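Local coordinates for hypothetical protein TA0175 (Thermoplasma acidophilum, PDB 1L6R) that dephosphorylates 2-phosphoglycolate to glycolate with the help of magnesium, works less efficiently as a pyrophosphatase, and belongs to the HAD-like hydrolase superfamily, at residues 31-35 with 58-62; 172-176 with 220-226. The protein carries 1 engineered substitution. One frame throughout, in Å; residues are numbered along the deposited sequence.

Contact 1: 31-35 with 58-62; sequences IRSAE and FLGIN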
loop_
_atom_site.group_PDB
_atom_site.type_symbol
_atom_site.label_atom_id
_atom_site.label_comp_id
_atom_site.label_asym_id
_atom_site.label_seq_id
_atom_site.Cartn_x
_atom_site.Cartn_y
_atom_site.Cartn_z
ATOM N N ILE A 31 -4.430 -21.800 -16.331
ATOM C CA ILE A 31 -5.442 -20.777 -16.135
ATOM C C ILE A 31 -6.795 -21.250 -16.675
ATOM O O ILE A 31 -7.810 -21.134 -15.995
ATOM C CB ILE A 31 -5.021 -19.459 -16.826
ATOM C CG1 ILE A 31 -3.914 -18.785 -16.006
ATOM C CG2 ILE A 31 -6.228 -18.522 -16.984
ATOM C CD1 ILE A 31 -3.238 -17.633 -16.728
ATOM N N ARG A 32 -6.811 -21.790 -17.888
ATOM C CA ARG A 32 -8.075 -22.252 -18.455
ATOM C C ARG A 32 -8.677 -23.384 -17.631
ATOM O O ARG A 32 -9.889 -23.426 -17.451
ATOM C CB ARG A 32 -7.883 -22.695 -19.906
ATOM C CG ARG A 32 -7.546 -21.533 -20.830
ATOM C CD ARG A 32 -7.234 -22.021 -22.231
ATOM N NE ARG A 32 -6.880 -20.909 -23.115
ATOM C CZ ARG A 32 -6.363 -21.057 -24.330
ATOM N NH1 ARG A 32 -6.140 -22.274 -24.817
ATOM N NH2 ARG A 32 -6.052 -19.986 -25.053
ATOM N N SER A 33 -7.836 -24.284 -17.129
ATOM C CA SER A 33 -8.323 -25.392 -16.311
ATOM C C SER A 33 -8.961 -24.855 -15.031
ATOM O O SER A 33 -10.075 -25.241 -14.678
ATOM C CB SER A 33 -7.179 -26.345 -15.959
ATOM O OG SER A 33 -6.726 -27.059 -17.100
ATOM N N ALA A 34 -8.268 -23.950 -14.344
ATOM C CA ALA A 34 -8.800 -23.388 -13.106
ATOM C C ALA A 34 -10.089 -22.610 -13.347
ATOM O O ALA A 34 -11.026 -22.690 -12.554
ATOM C CB ALA A 34 -7.759 -22.496 -12.438
ATOM N N GLU A 35 -10.143 -21.851 -14.440
ATOM C CA GLU A 35 -11.347 -21.086 -14.749
ATOM C C GLU A 35 -12.531 -22.012 -14.998
ATOM O O GLU A 35 -13.644 -21.718 -14.571
ATOM C CB GLU A 35 -11.114 -20.178 -15.962
ATOM C CG GLU A 35 -10.095 -19.087 -15.686
ATOM C CD GLU A 35 -9.907 -18.176 -16.879
ATOM O OE1 GLU A 35 -9.946 -18.695 -18.014
ATOM O OE2 GLU A 35 -9.714 -16.951 -16.700
ATOM N N PHE A 58 -7.516 -13.661 -26.227
ATOM C CA PHE A 58 -6.846 -14.821 -26.805
ATOM C C PHE A 58 -6.488 -15.891 -25.780
ATOM O O PHE A 58 -6.586 -17.086 -26.067
ATOM C CB PHE A 58 -5.609 -14.379 -27.596
ATOM C CG PHE A 58 -5.940 -13.793 -28.946
ATOM C CD1 PHE A 58 -6.462 -14.598 -29.952
ATOM C CD2 PHE A 58 -5.761 -12.439 -29.199
ATOM C CE1 PHE A 58 -6.805 -14.068 -31.194
ATOM C CE2 PHE A 58 -6.101 -11.895 -30.439
ATOM C CZ PHE A 58 -6.625 -12.714 -31.437
ATOM N N LEU A 59 -6.081 -15.487 -24.581
ATOM C CA LEU A 59 -5.759 -16.496 -23.580
ATOM C C LEU A 59 -7.050 -17.045 -22.982
ATOM O O LEU A 59 -7.104 -18.204 -22.566
ATOM C CB LEU A 59 -4.872 -15.921 -22.460
ATOM C CG LEU A 59 -3.549 -15.273 -22.883
ATOM C CD1 LEU A 59 -2.674 -15.100 -21.652
ATOM C CD2 LEU A 59 -2.831 -16.124 -23.917
ATOM N N GLY A 60 -8.093 -16.219 -22.949
ATOM C CA GLY A 60 -9.363 -16.648 -22.387
ATOM C C GLY A 60 -9.470 -16.330 -20.907
ATOM O O GLY A 60 -9.740 -17.208 -20.088
ATOM N N ILE A 61 -9.257 -15.065 -20.565
ATOM C CA ILE A 61 -9.319 -14.611 -19.182
ATOM C C ILE A 61 -10.752 -14.177 -18.870
ATOM O O ILE A 61 -11.319 -13.345 -19.580
ATOM C CB ILE A 61 -8.355 -13.434 -18.982
ATOM C CG1 ILE A 61 -6.936 -13.855 -19.392
ATOM C CG2 ILE A 61 -8.401 -12.950 -17.536
ATOM C CD1 ILE A 61 -6.373 -15.071 -18.635
ATOM N N ASN A 62 -11.330 -14.716 -17.799
ATOM C CA ASN A 62 -12.719 -14.399 -17.473
ATOM C C ASN A 62 -12.986 -13.209 -16.561
ATOM O O ASN A 62 -14.140 -12.845 -16.332
ATOM C CB ASN A 62 -13.444 -15.658 -16.944
ATOM C CG ASN A 62 -12.855 -16.196 -15.651
ATOM O OD1 ASN A 62 -13.202 -17.295 -15.211
ATOM N ND2 ASN A 62 -11.971 -15.431 -15.033
#
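R32 lies stretched along the end of helix 49-60, with chi2 and chi3 both t after an m chi1. Its CA-to-CB bond points sideways, so it is this extension that brings the guanidinium to the carbonyls. NE of R32 donates a nearly straight hydrogen bond to O of L59 at 2.8 Å. NH2 of R32 adds two weak ones, 3.1 Å to O of F58 and 3.2 Å to O of L59, so the edge of the guanidinium takes up carbonyls at the helix's C-terminal end. There the chain turns at G60, whose positive phi of 91° would press a CB against the carbonyl O of L59. The two helices, 25-36 and 49-60, sit before and after strand 40-44 of the Rossmann-like HAD core, and their ends meet here near the surface. One turn after R32, E35 takes the same m, t start, but its CB points toward the other segment. The carboxyl group of E35 reaches the chain beyond the helix, where N of N62 donates to OE2 of E35 at 3.0 Å; OE1 of E35 lies 2.6 Å from O of G60. On the buried side I61 starts out pointing away, yet its m, m rotamer swings CD1 back to 3.8 Å from CG2 of I31. I61 also rests on L43 of strand 40-44, and E35 on V41.

Contact 2: 172-176 with 220-226; sequences ILVIG and IFKHFEL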
loop_
_atom_site.group_PDB
_atom_site.type_symbol
_atom_site.label_atom_id
_atom_site.label_comp_id
_atom_site.label_asym_id
_atom_site.label_seq_id
_atom_site.Cartn_x
_atom_site.Cartn_y
_atom_site.Cartn_z
ATOM N N ILE A 172 -9.114 -13.896 -2.147
ATOM C CA ILE A 172 -8.295 -13.462 -3.270
ATOM C C ILE A 172 -6.882 -14.021 -3.146
ATOM O O ILE A 172 -6.279 -13.995 -2.069
ATOM C CB ILE A 172 -8.200 -11.910 -3.312
ATOM C CG1 ILE A 172 -9.593 -11.312 -3.536
ATOM C CG2 ILE A 172 -7.214 -11.465 -4.392
ATOM C CD1 ILE A 172 -9.648 -9.810 -3.372
ATOM N N LEU A 173 -6.365 -14.535 -4.254
ATOM C CA LEU A 173 -5.009 -15.055 -4.309
ATOM C C LEU A 173 -4.232 -14.151 -5.259
ATOM O O LEU A 173 -4.693 -13.880 -6.372
ATOM C CB LEU A 173 -4.996 -16.492 -4.861
ATOM C CG LEU A 173 -3.623 -17.039 -5.284
ATOM C CD1 LEU A 173 -2.712 -17.208 -4.050
ATOM C CD2 LEU A 173 -3.806 -18.377 -5.991
ATOM N N VAL A 174 -3.077 -13.660 -4.822
ATOM C CA VAL A 174 -2.249 -12.852 -5.713
ATOM C C VAL A 174 -0.979 -13.644 -6.035
ATOM O O VAL A 174 -0.448 -14.369 -5.192
ATOM C CB VAL A 174 -1.869 -11.472 -5.103
ATOM C CG1 VAL A 174 -3.129 -10.664 -4.824
ATOM C CG2 VAL A 174 -1.035 -11.653 -3.847
ATOM N N ILE A 175 -0.520 -13.527 -7.275
ATOM C CA ILE A 175 0.694 -14.198 -7.725
ATOM C C ILE A 175 1.591 -13.115 -8.318
ATOM O O ILE A 175 1.180 -12.381 -9.236
ATOM C CB ILE A 175 0.373 -15.285 -8.780
ATOM C CG1 ILE A 175 -0.602 -16.303 -8.177
ATOM C CG2 ILE A 175 1.658 -15.965 -9.240
ATOM C CD1 ILE A 175 -1.032 -17.393 -9.135
ATOM N N GLY A 176 2.802 -13.010 -7.766
ATOM C CA GLY A 176 3.774 -12.006 -8.180
ATOM C C GLY A 176 5.169 -12.570 -8.038
ATOM O O GLY A 176 5.321 -13.746 -7.680
ATOM N N ILE A 220 0.791 -23.893 -8.117
ATOM C CA ILE A 220 0.108 -23.021 -7.172
ATOM C C ILE A 220 -1.382 -23.346 -7.148
ATOM O O ILE A 220 -1.962 -23.511 -6.080
ATOM C CB ILE A 220 0.315 -21.525 -7.544
ATOM C CG1 ILE A 220 1.757 -21.115 -7.245
ATOM C CG2 ILE A 220 -0.667 -20.647 -6.786
ATOM C CD1 ILE A 220 2.128 -19.769 -7.853
ATOM N N PHE A 221 -1.996 -23.443 -8.325
ATOM C CA PHE A 221 -3.422 -23.746 -8.396
ATOM C C PHE A 221 -3.720 -25.110 -7.766
ATOM O O PHE A 221 -4.700 -25.255 -7.031
ATOM C CB PHE A 221 -3.909 -23.717 -9.855
ATOM C CG PHE A 221 -4.040 -22.322 -10.439
ATOM C CD1 PHE A 221 -3.999 -21.187 -9.628
ATOM C CD2 PHE A 221 -4.248 -22.155 -11.807
ATOM C CE1 PHE A 221 -4.163 -19.902 -10.170
ATOM C CE2 PHE A 221 -4.417 -20.873 -12.365
ATOM C CZ PHE A 221 -4.376 -19.750 -11.547
ATOM N N LYS A 222 -2.875 -26.097 -8.043
ATOM C CA LYS A 222 -3.072 -27.431 -7.471
ATOM C C LYS A 222 -2.975 -27.363 -5.956
ATOM O O LYS A 222 -3.779 -27.964 -5.245
ATOM C CB LYS A 222 -2.025 -28.409 -7.995
ATOM C CG LYS A 222 -2.216 -28.806 -9.444
ATOM C CD LYS A 222 -1.115 -29.749 -9.898
ATOM C CE LYS A 222 -1.311 -30.163 -11.346
ATOM N NZ LYS A 222 -1.356 -28.982 -12.250
ATOM N N HIS A 223 -1.987 -26.631 -5.459
ATOM C CA HIS A 223 -1.813 -26.501 -4.022
ATOM C C HIS A 223 -3.072 -25.972 -3.338
ATOM O O HIS A 223 -3.454 -26.452 -2.268
ATOM C CB HIS A 223 -0.633 -25.579 -3.711
ATOM C CG HIS A 223 -0.407 -25.365 -2.248
ATOM N ND1 HIS A 223 -0.875 -24.258 -1.574
ATOM C CD2 HIS A 223 0.210 -26.137 -1.322
ATOM C CE1 HIS A 223 -0.553 -24.356 -0.296
ATOM N NE2 HIS A 223 0.105 -25.486 -0.118
ATOM N N PHE A 224 -3.716 -24.982 -3.950
ATOM C CA PHE A 224 -4.922 -24.399 -3.385
ATOM C C PHE A 224 -6.208 -25.094 -3.853
ATOM O O PHE A 224 -7.307 -24.569 -3.680
ATOM C CB PHE A 224 -4.966 -22.902 -3.714
ATOM C CG PHE A 224 -3.941 -22.092 -2.968
ATOM C CD1 PHE A 224 -4.042 -21.919 -1.588
ATOM C CD2 PHE A 224 -2.866 -21.516 -3.635
ATOM C CE1 PHE A 224 -3.090 -21.184 -0.885
ATOM C CE2 PHE A 224 -1.907 -20.779 -2.946
ATOM C CZ PHE A 224 -2.018 -20.611 -1.565
ATOM N N GLU A 225 -6.053 -26.276 -4.441
ATOM C CA GLU A 225 -7.185 -27.067 -4.926
ATOM C C GLU A 225 -8.055 -26.292 -5.912
ATOM O O GLU A 225 -9.287 -26.361 -5.862
ATOM C CB GLU A 225 -8.046 -27.537 -3.748
ATOM C CG GLU A 225 -7.293 -28.362 -2.715
ATOM C CD GLU A 225 -8.189 -28.836 -1.586
ATOM O OE1 GLU A 225 -8.850 -27.985 -0.954
ATOM O OE2 GLU A 225 -8.230 -30.058 -1.330
ATOM N N LEU A 226 -7.409 -25.561 -6.815
ATOM C CA LEU A 226 -8.118 -24.769 -7.812
ATOM C C LEU A 226 -8.077 -25.458 -9.171
ATOM O O LEU A 226 -8.767 -25.047 -10.101
ATOM C CB LEU A 226 -7.496 -23.371 -7.913
ATOM C CG LEU A 226 -7.591 -22.519 -6.642
ATOM C CD1 LEU A 226 -6.780 -21.241 -6.804
ATOM C CD2 LEU A 226 -9.053 -22.193 -6.359
#
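L173 pushes its two methyls into the hydrophobic face of the last helix: CD1 lies 3.8 Å from CE2 of F224, while CD2 lies 4.0 Å from CG2 of I220 and 4.2 Å from CD1 of L226. This is helix-on-sheet packing in the Rossmann-like core of the HAD fold. Strand 172-175 runs parallel between strands 7-11 and 190-193, and the end of helix 215-223 lies against one face of that sheet, running roughly antiparallel to the strand. Two residues along the strand, on the same face, I175 extends its CD1 to 4.0 Å from CG2 of I220 and 4.1 Å from CE1 of F221. CG2 of I220 is thus shared by both strand residues. The CA-to-CB bond of F221 points sideways, but its ring end comes nearer, and CD2 of L173 meets the ring edge. Between L173 and I175, V174 faces the opposite way, onto helices 154-164 and 182-185, so the strand is sandwiched between helices. All of the contact is apolar and most of it is buried. The packing backs the strand whose following loop supplies D177, a calcium ligand in this crystal and a magnesium ligand of the active site; the I175 side chain is about 6 Å from that of D11, the nucleophile. The helix finishes in a Schellman motif: E225, with positive phi, reverses the chain and lets L226 turn its side chain back toward the strand. Its two bonds are N of E225 to O of K222 at 2.9 Å and N of L226 to O of F221 at 2.7 Å.

Both contacts belong to the same Rossmann-like core: contact 1 joins neighbouring helices within one layer, while contact 2 joins a helix of that same layer to the sheet. Contact 2 is buried and wholly apolar; contact 1 is partly buried, a meeting of helix 25-36 with the end of helix 49-60, where an arginine and a glutamic acid side chain engage backbone groups and a single isoleucine pair supplies the apolar part. No helix or strand serves in both. They nevertheless touch, because helix 25-36 packs beside the C-terminal helix: CB of A34 is 3.6 Å from CD2 of F221 and 3.6 Å from O of L226, and CA of I31 is 3.9 Å from CE2 of F221.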